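Local coordinates for protein UDP-N-Acetylglucosamine 2-Epimerase (PDB 1V4V) that probably interconverts UDP-N-acetylglucosamine and UDP-N-acetylmannosamine by epimerisation at C2 of the sugar, working as a two-domain homodimer, at residues Thr154-Ala157 with Lys158-Leu162; His206-Glu209 with Asn210-Leu213; Gly283-Gln286 with Glu287-Ala290. All blocks are in the same frame, centred on the assembly; numbering follows the deposited sequence.

Overall arrangement
Interactions 1, 2 and 3 follow one another along the chain and sit in the two Rossmann-like halves of a GT-B fold. Interaction 1 lies on helix 155-162, beside the seven-stranded parallel sheet; interactions 2 and 3 belong to the half built on the six-stranded sheet. The loop of interaction 2 and helix 283-291 of interaction 3 are neighbours, their nearest atoms about 4 Å apart and their centres 18 Å, with D281 and S282 between them in the fold. Interaction 1 is farther off, its centre 23 Å from interaction 3 and 35 Å from interaction 2. A glycerol, probably from the crystallisation liquor, is bound to E287 and may mark a pocket at interaction 3.

Interaction 1: Thr154-Ala157 with Lys158-Leu162; sequences TPLA and KANLL
T154 and P155 open helix 155-162 by offering their carbonyls to the next turn: K158 N donates to T154 O at 3.1 Å, and A159 N to P155 O at 2.9 Å. The i to i+4 pattern continues with N160 N on L156 O and L161 N on A157 O. These four bonds are those of a regular alpha-helix. One side chain joins the backbone network. T154 is the N-cap, and its OG1 accepts from A157 N at 3.1 Å with an N-H...O angle of 155°, satisfying an amide of the first turn that has no earlier helical carbonyl to meet.

The helix is the crossover of a beta-alpha-beta unit between the parallel strands 149-152 and 171-173. A157 CB therefore faces inward onto A152, while L161 and K158 both reach I171.

The remaining contacts are side chains lying along the preceding turn. N160 has CG beside its own backbone N (chi1 -71°), which lays the amide back over the L156 carbonyl, CG 3.4 Å from L156 O; its ND2 hydrogen-bonds outside the turn, to G124 O. L161, with a similar first torsion, brings CG to 3.4 Å from A157 O. K158 meets the earlier turn through its base, CB lying 3.4 Å from P155 O. Beyond that its chain is fully extended and carries NZ away to a salt bridge with E168. Between the side-chain ends of L156 and N160 there is just a loose approach, L156 CD1 to N160 OD1 at 4.4 Å.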
ATOM      1  N   THR A 154      -9.855  16.825   1.100  1.00 29.56           N
ATOM      2  CA  THR A 154      -9.973  17.864   0.077  1.00 31.19           C
ATOM      3  C   THR A 154     -10.032  17.310  -1.340  1.00 33.21           C
ATOM      4  O   THR A 154      -9.726  16.140  -1.578  1.00 31.41           O
ATOM      5  CB  THR A 154      -8.752  18.799   0.105  1.00 32.18           C
ATOM      6  OG1 THR A 154      -7.580  18.043  -0.239  1.00 31.40           O
ATOM      7  CG2 THR A 154      -8.563  19.410   1.487  1.00 32.09           C
ATOM      8  N   PRO A 155     -10.420  18.159  -2.306  1.00 32.97           N
ATOM      9  CA  PRO A 155     -10.503  17.750  -3.710  1.00 33.35           C
ATOM     10  C   PRO A 155      -9.104  17.363  -4.193  1.00 33.99           C
ATOM     11  O   PRO A 155      -8.942  16.447  -5.001  1.00 34.75           O
ATOM     12  CB  PRO A 155     -11.029  19.004  -4.400  1.00 35.28           C
ATOM     13  CG  PRO A 155     -11.918  19.605  -3.346  1.00 34.76           C
ATOM     14  CD  PRO A 155     -11.060  19.475  -2.110  1.00 34.27           C
ATOM     15  N   LEU A 156      -8.093  18.065  -3.686  1.00 34.23           N
ATOM     16  CA  LEU A 156      -6.710  17.790  -4.053  1.00 34.45           C
ATOM     17  C   LEU A 156      -6.309  16.384  -3.606  1.00 34.21           C
ATOM     18  O   LEU A 156      -5.630  15.653  -4.336  1.00 33.77           O
ATOM     19  CB  LEU A 156      -5.773  18.817  -3.416  1.00 36.47           C
ATOM     20  CG  LEU A 156      -4.276  18.551  -3.600  1.00 39.00           C
ATOM     21  CD1 LEU A 156      -3.928  18.546  -5.084  1.00 41.47           C
ATOM     22  CD2 LEU A 156      -3.477  19.612  -2.865  1.00 41.96           C
ATOM     23  N   ALA A 157      -6.724  16.010  -2.401  1.00 31.34           N
ATOM     24  CA  ALA A 157      -6.413  14.685  -1.881  1.00 31.22           C
ATOM     25  C   ALA A 157      -7.055  13.637  -2.787  1.00 30.26           C
ATOM     26  O   ALA A 157      -6.446  12.610  -3.088  1.00 28.99           O
ATOM     27  CB  ALA A 157      -6.924  14.541  -0.449  1.00 29.89           C
ATOM     28  N   LYS A 158      -8.281  13.906  -3.227  1.00 29.24           N
ATOM     29  CA  LYS A 158      -8.986  12.988  -4.114  1.00 29.53           C
ATOM     30  C   LYS A 158      -8.220  12.877  -5.427  1.00 30.29           C
ATOM     31  O   LYS A 158      -8.077  11.786  -5.981  1.00 28.82           O
ATOM     32  CB  LYS A 158     -10.408  13.483  -4.394  1.00 29.59           C
ATOM     33  CG  LYS A 158     -11.146  12.674  -5.458  1.00 29.68           C
ATOM     34  CD  LYS A 158     -12.581  13.143  -5.663  1.00 30.61           C
ATOM     35  CE  LYS A 158     -13.250  12.352  -6.785  1.00 33.46           C
ATOM     36  NZ  LYS A 158     -14.673  12.732  -6.999  1.00 32.88           N
ATOM     37  N   ALA A 159      -7.725  14.010  -5.916  1.00 31.32           N
ATOM     38  CA  ALA A 159      -6.969  14.029  -7.164  1.00 33.15           C
ATOM     39  C   ALA A 159      -5.713  13.168  -7.040  1.00 32.98           C
ATOM     40  O   ALA A 159      -5.312  12.514  -8.000  1.00 33.94           O
ATOM     41  CB  ALA A 159      -6.595  15.455  -7.533  1.00 34.84           C
ATOM     42  N   ASN A 160      -5.093  13.170  -5.862  1.00 32.37           N
ATOM     43  CA  ASN A 160      -3.896  12.359  -5.641  1.00 31.88           C
ATOM     44  C   ASN A 160      -4.247  10.874  -5.693  1.00 31.81           C
ATOM     45  O   ASN A 160      -3.536  10.074  -6.306  1.00 32.77           O
ATOM     46  CB  ASN A 160      -3.259  12.666  -4.281  1.00 33.26           C
ATOM     47  CG  ASN A 160      -2.597  14.030  -4.236  1.00 35.81           C
ATOM     48  OD1 ASN A 160      -2.176  14.559  -5.262  1.00 37.09           O
ATOM     49  ND2 ASN A 160      -2.484  14.594  -3.041  1.00 34.50           N
ATOM     50  N   LEU A 161      -5.353  10.510  -5.052  1.00 29.93           N
ATOM     51  CA  LEU A 161      -5.790   9.121  -5.014  1.00 30.94           C
ATOM     52  C   LEU A 161      -6.103   8.573  -6.397  1.00 31.50           C
ATOM     53  O   LEU A 161      -5.738   7.442  -6.717  1.00 32.49           O
ATOM     54  CB  LEU A 161      -7.006   8.986  -4.092  1.00 28.64           C
ATOM     55  CG  LEU A 161      -6.667   9.232  -2.617  1.00 27.95           C
ATOM     56  CD1 LEU A 161      -7.942   9.388  -1.798  1.00 25.44           C
ATOM     57  CD2 LEU A 161      -5.820   8.080  -2.095  1.00 27.63           C
ATOM     58  N   LEU A 162      -6.777   9.374  -7.218  1.00 32.08           N
ATOM     59  CA  LEU A 162      -7.117   8.956  -8.572  1.00 34.71           C
ATOM     60  C   LEU A 162      -5.829   8.705  -9.344  1.00 35.83           C
ATOM     61  O   LEU A 162      -5.734   7.771 -10.135  1.00 36.83           O
ATOM     62  CB  LEU A 162      -7.939  10.046  -9.272  1.00 34.47           C
ATOM     63  CG  LEU A 162      -9.352  10.277  -8.728  1.00 33.49           C
ATOM     64  CD1 LEU A 162      -9.942  11.543  -9.333  1.00 35.05           C
ATOM     65  CD2 LEU A 162     -10.222   9.071  -9.048  1.00 33.22           C
TER

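Interaction 2: His206-Glu209 with Asn210-Leu213; sequences HRRE and NWPL
R207 and N210 meet through the backbone, N210 N donating to R207 O at 2.8 Å from well above the carbonyl plane. W211 N bonds to R208 O at 3.1 Å, again from above. Beside this turn R207 NE forms a salt bridge with E209 OE2, modelled very short, and R300 is a second partner of that oxygen. The other carboxylate oxygen, E209 OE1, accepts a hydrogen bond from a water that also donates to N210 OD1 at 2.6 Å. E209 and N210 run side by side, their carboxylate and amide planes 58° apart.

This short 3-10 turn belongs to the loop joining strand 200-203 to helix 214-227 in a Rossmann-like half of the GT-B fold. D281 anchors it, accepting from the H206 and R207 amides and from N210 ND2, which also donates to L299 O.

Packing centres on the W211 indole. R208 CA makes a CH-pi contact 3.6 Å from the centroid of the five-membered ring, 14° off the normal. R207 O lies over the same face, toward the rim. R208 crosses it at about a right angle, CG 3.1 Å from W211 NE1 and then NH1 3.4 Å from W211 CD1, guanidinium and ring 38° apart.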
ATOM      1  N   HIS A 206       2.728  32.026  21.509  1.00 45.31           N
ATOM      2  CA  HIS A 206       3.775  31.049  21.812  1.00 48.36           C
ATOM      3  C   HIS A 206       4.652  30.635  20.631  1.00 48.40           C
ATOM      4  O   HIS A 206       5.442  29.699  20.757  1.00 49.36           O
ATOM      5  CB  HIS A 206       3.181  29.779  22.430  1.00 50.25           C
ATOM      6  CG  HIS A 206       2.333  28.988  21.482  1.00 53.05           C
ATOM      7  ND1 HIS A 206       2.713  27.756  20.991  1.00 54.66           N
ATOM      8  CD2 HIS A 206       1.127  29.255  20.929  1.00 54.63           C
ATOM      9  CE1 HIS A 206       1.775  27.299  20.180  1.00 55.62           C
ATOM     10  NE2 HIS A 206       0.801  28.189  20.125  1.00 55.18           N
ATOM     11  N   ARG A 207       4.522  31.314  19.496  1.00 48.00           N
ATOM     12  CA  ARG A 207       5.349  30.995  18.342  1.00 47.13           C
ATOM     13  C   ARG A 207       6.778  31.338  18.749  1.00 44.73           C
ATOM     14  O   ARG A 207       7.076  32.483  19.084  1.00 41.20           O
ATOM     15  CB  ARG A 207       4.914  31.827  17.132  1.00 49.53           C
ATOM     16  CG  ARG A 207       5.571  31.405  15.827  1.00 54.39           C
ATOM     17  CD  ARG A 207       5.021  32.188  14.644  1.00 57.55           C
ATOM     18  NE  ARG A 207       5.593  31.726  13.381  1.00 60.99           N
ATOM     19  CZ  ARG A 207       5.430  30.503  12.884  1.00 62.54           C
ATOM     20  NH1 ARG A 207       4.708  29.606  13.540  1.00 63.45           N
ATOM     21  NH2 ARG A 207       5.992  30.176  11.728  1.00 63.57           N
ATOM     22  N   ARG A 208       7.660  30.347  18.719  1.00 45.08           N
ATOM     23  CA  ARG A 208       9.041  30.560  19.126  1.00 46.35           C
ATOM     24  C   ARG A 208       9.731  31.759  18.485  1.00 44.37           C
ATOM     25  O   ARG A 208      10.504  32.445  19.147  1.00 42.63           O
ATOM     26  CB  ARG A 208       9.881  29.308  18.872  1.00 50.82           C
ATOM     27  CG  ARG A 208      11.171  29.323  19.668  1.00 56.12           C
ATOM     28  CD  ARG A 208      12.254  28.457  19.055  1.00 59.71           C
ATOM     29  NE  ARG A 208      13.492  28.548  19.826  1.00 63.80           N
ATOM     30  CZ  ARG A 208      14.106  29.691  20.124  1.00 65.86           C
ATOM     31  NH1 ARG A 208      13.600  30.848  19.718  1.00 67.47           N
ATOM     32  NH2 ARG A 208      15.226  29.679  20.834  1.00 67.12           N
ATOM     33  N   GLU A 209       9.464  32.015  17.206  1.00 43.57           N
ATOM     34  CA  GLU A 209      10.100  33.143  16.530  1.00 41.78           C
ATOM     35  C   GLU A 209       9.639  34.491  17.078  1.00 39.71           C
ATOM     36  O   GLU A 209      10.359  35.484  16.982  1.00 39.74           O
ATOM     37  CB  GLU A 209       9.852  33.091  15.016  1.00 44.41           C
ATOM     38  CG  GLU A 209       8.412  33.304  14.585  1.00 48.71           C
ATOM     39  CD  GLU A 209       8.290  33.527  13.089  1.00 51.70           C
ATOM     40  OE1 GLU A 209       8.821  34.544  12.595  1.00 52.81           O
ATOM     41  OE2 GLU A 209       7.669  32.689  12.404  1.00 53.53           O
ATOM     42  N   ASN A 210       8.440  34.526  17.648  1.00 36.43           N
ATOM     43  CA  ASN A 210       7.904  35.759  18.221  1.00 34.89           C
ATOM     44  C   ASN A 210       8.421  35.969  19.649  1.00 32.67           C
ATOM     45  O   ASN A 210       8.206  37.024  20.241  1.00 27.90           O
ATOM     46  CB  ASN A 210       6.369  35.727  18.237  1.00 35.05           C
ATOM     47  CG  ASN A 210       5.751  36.183  16.920  1.00 37.47           C
ATOM     48  OD1 ASN A 210       6.457  36.511  15.965  1.00 33.94           O
ATOM     49  ND2 ASN A 210       4.419  36.210  16.869  1.00 34.58           N
ATOM     50  N   TRP A 211       9.103  34.962  20.194  1.00 34.16           N
ATOM     51  CA  TRP A 211       9.651  35.030  21.555  1.00 36.16           C
ATOM     52  C   TRP A 211      10.150  36.408  21.975  1.00 33.83           C
ATOM     53  O   TRP A 211       9.655  36.989  22.942  1.00 33.96           O
ATOM     54  CB  TRP A 211      10.823  34.049  21.720  1.00 41.75           C
ATOM     55  CG  TRP A 211      10.485  32.636  22.069  1.00 46.66           C
ATOM     56  CD1 TRP A 211      11.374  31.609  22.227  1.00 48.90           C
ATOM     57  CD2 TRP A 211       9.189  32.084  22.322  1.00 47.98           C
ATOM     58  NE1 TRP A 211      10.715  30.455  22.563  1.00 50.17           N
ATOM     59  CE2 TRP A 211       9.372  30.716  22.629  1.00 49.41           C
ATOM     60  CE3 TRP A 211       7.891  32.605  22.319  1.00 48.57           C
ATOM     61  CZ2 TRP A 211       8.307  29.867  22.931  1.00 49.84           C
ATOM     62  CZ3 TRP A 211       6.835  31.762  22.619  1.00 48.81           C
ATOM     63  CH2 TRP A 211       7.050  30.408  22.921  1.00 50.62           C
ATOM     64  N   PRO A 212      11.147  36.946  21.253  1.00 32.61           N
ATOM     65  CA  PRO A 212      11.733  38.256  21.546  1.00 32.14           C
ATOM     66  C   PRO A 212      10.831  39.464  21.334  1.00 29.86           C
ATOM     67  O   PRO A 212      11.204  40.582  21.688  1.00 29.60           O
ATOM     68  CB  PRO A 212      12.963  38.286  20.641  1.00 33.61           C
ATOM     69  CG  PRO A 212      12.487  37.545  19.440  1.00 35.99           C
ATOM     70  CD  PRO A 212      11.774  36.362  20.050  1.00 34.09           C
ATOM     71  N   LEU A 213       9.653  39.239  20.758  1.00 26.70           N
ATOM     72  CA  LEU A 213       8.703  40.319  20.511  1.00 24.54           C
ATOM     73  C   LEU A 213       7.576  40.271  21.538  1.00 23.96           C
ATOM     74  O   LEU A 213       6.738  41.170  21.590  1.00 23.32           O
ATOM     75  CB  LEU A 213       8.078  40.176  19.119  1.00 23.85           C
ATOM     76  CG  LEU A 213       8.987  39.995  17.906  1.00 21.68           C
ATOM     77  CD1 LEU A 213       8.108  39.940  16.652  1.00 23.73           C
ATOM     78  CD2 LEU A 213       9.985  41.139  17.817  1.00 23.64           C
TER
HETATM   79  O   HOH W   1       8.304  37.120  14.311  1.00 50.06           O

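Interaction 3: Gly283-Gln286 with Glu287-Ala290; sequences GGLQ and EEGA
Side chains and carbonyls on successive turns of one helix, 283-291, meet here in the crossover between parallel strands 275-280 and 296-298. The backbone supplies the regular part: G283, G284, L285 and Q286 each give a carbonyl to the amide four residues on, and the G289 N to L285 O bond measures 2.9 Å. The first turn carries two glycines, G283 and G284, and S282 OG accepts from L285 N at its start.

E287 lies back along this glycine turn. Its CG stands beside the backbone N (chi1 -71°) and 3.4 Å from G283 O, and the extended chain holds the carboxylate beside the first turn. Q286 is bent at its second torsion (chi2 -94°), which folds its amide toward E287 and places OE1 3.9 Å from E287 CG. The two flat groups are turned 32° from each other. A water lies between them, 2.6 Å from Q286 OE1 and 3.2 Å from E287 OE2; with further acceptors nearby, it may not serve both at once. The other carboxylate oxygen, OE1, is hydrogen-bonded to a glycerol, probably from the crystallisation liquor.

E288 takes another side of the helix. Its CG rests 3.5 Å from G284 O, and the end of the chain crosses L285 at a slant, with L285 CD2 3.7 Å from E288 OE2. This is an apolar methyl against a carboxylate oxygen. Y265 and M272 of helix 265-273 also touch E288. A290, by contrast, is buried, and its CB packs on I313, which Q286 also touches.

A glycine-rich helix start just after a short loop from a parallel strand is characteristic of the Rossmann-like halves of GT-B proteins; as in relatives, this one probably faces the nucleotide site, and the glycerol would fit a pocket there.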
ATOM      1  N   GLY A 283      -0.877  28.658  14.092  1.00 32.24           N
ATOM      2  CA  GLY A 283      -1.699  28.192  12.992  1.00 30.70           C
ATOM      3  C   GLY A 283      -2.730  27.184  13.467  1.00 29.21           C
ATOM      4  O   GLY A 283      -3.876  27.196  13.022  1.00 28.58           O
ATOM      5  N   GLY A 284      -2.323  26.311  14.384  1.00 29.70           N
ATOM      6  CA  GLY A 284      -3.236  25.306  14.902  1.00 29.07           C
ATOM      7  C   GLY A 284      -4.433  25.913  15.615  1.00 28.59           C
ATOM      8  O   GLY A 284      -5.577  25.505  15.399  1.00 26.95           O
ATOM      9  N   LEU A 285      -4.175  26.894  16.469  1.00 28.30           N
ATOM     10  CA  LEU A 285      -5.257  27.538  17.199  1.00 28.45           C
ATOM     11  C   LEU A 285      -6.136  28.367  16.271  1.00 26.69           C
ATOM     12  O   LEU A 285      -7.343  28.480  16.481  1.00 25.19           O
ATOM     13  CB  LEU A 285      -4.691  28.402  18.326  1.00 29.96           C
ATOM     14  CG  LEU A 285      -4.212  27.558  19.509  1.00 33.80           C
ATOM     15  CD1 LEU A 285      -3.605  28.442  20.568  1.00 35.24           C
ATOM     16  CD2 LEU A 285      -5.390  26.787  20.089  1.00 35.52           C
ATOM     17  N   GLN A 286      -5.537  28.939  15.235  1.00 25.86           N
ATOM     18  CA  GLN A 286      -6.308  29.730  14.288  1.00 26.59           C
ATOM     19  C   GLN A 286      -7.330  28.816  13.625  1.00 26.47           C
ATOM     20  O   GLN A 286      -8.486  29.187  13.437  1.00 25.50           O
ATOM     21  CB  GLN A 286      -5.373  30.356  13.244  1.00 28.87           C
ATOM     22  CG  GLN A 286      -6.084  31.018  12.072  1.00 32.50           C
ATOM     23  CD  GLN A 286      -6.238  30.082  10.891  1.00 34.77           C
ATOM     24  OE1 GLN A 286      -5.254  29.532  10.394  1.00 36.47           O
ATOM     25  NE2 GLN A 286      -7.471  29.899  10.428  1.00 36.92           N
ATOM     26  N   GLU A 287      -6.908  27.603  13.285  1.00 25.60           N
ATOM     27  CA  GLU A 287      -7.817  26.660  12.658  1.00 25.25           C
ATOM     28  C   GLU A 287      -8.895  26.202  13.627  1.00 24.87           C
ATOM     29  O   GLU A 287     -10.025  25.939  13.225  1.00 25.71           O
ATOM     30  CB  GLU A 287      -7.043  25.462  12.106  1.00 28.66           C
ATOM     31  CG  GLU A 287      -6.214  25.825  10.888  1.00 31.80           C
ATOM     32  CD  GLU A 287      -5.642  24.614  10.185  1.00 37.84           C
ATOM     33  OE1 GLU A 287      -6.411  23.663   9.918  1.00 39.89           O
ATOM     34  OE2 GLU A 287      -4.430  24.621   9.892  1.00 40.02           O
ATOM     35  N   GLU A 288      -8.548  26.100  14.905  1.00 25.61           N
ATOM     36  CA  GLU A 288      -9.534  25.699  15.900  1.00 27.99           C
ATOM     37  C   GLU A 288     -10.593  26.788  16.033  1.00 26.63           C
ATOM     38  O   GLU A 288     -11.782  26.503  16.141  1.00 26.39           O
ATOM     39  CB  GLU A 288      -8.872  25.461  17.254  1.00 30.87           C
ATOM     40  CG  GLU A 288      -8.157  24.130  17.368  1.00 38.88           C
ATOM     41  CD  GLU A 288      -7.785  23.813  18.799  1.00 43.18           C
ATOM     42  OE1 GLU A 288      -8.683  23.881  19.665  1.00 45.84           O
ATOM     43  OE2 GLU A 288      -6.605  23.493  19.057  1.00 45.99           O
ATOM     44  N   GLY A 289     -10.158  28.042  16.028  1.00 26.58           N
ATOM     45  CA  GLY A 289     -11.113  29.130  16.133  1.00 26.26           C
ATOM     46  C   GLY A 289     -12.097  29.055  14.983  1.00 25.83           C
ATOM     47  O   GLY A 289     -13.306  29.193  15.171  1.00 26.71           O
ATOM     48  N   ALA A 290     -11.583  28.809  13.782  1.00 26.92           N
ATOM     49  CA  ALA A 290     -12.431  28.716  12.597  1.00 25.72           C
ATOM     50  C   ALA A 290     -13.456  27.586  12.687  1.00 27.23           C
ATOM     51  O   ALA A 290     -14.572  27.705  12.177  1.00 26.55           O
ATOM     52  CB  ALA A 290     -11.562  28.546  11.350  1.00 27.99           C
TER
HETATM   53  O   HOH W   2      -3.887  27.693   9.086  1.00 49.77           O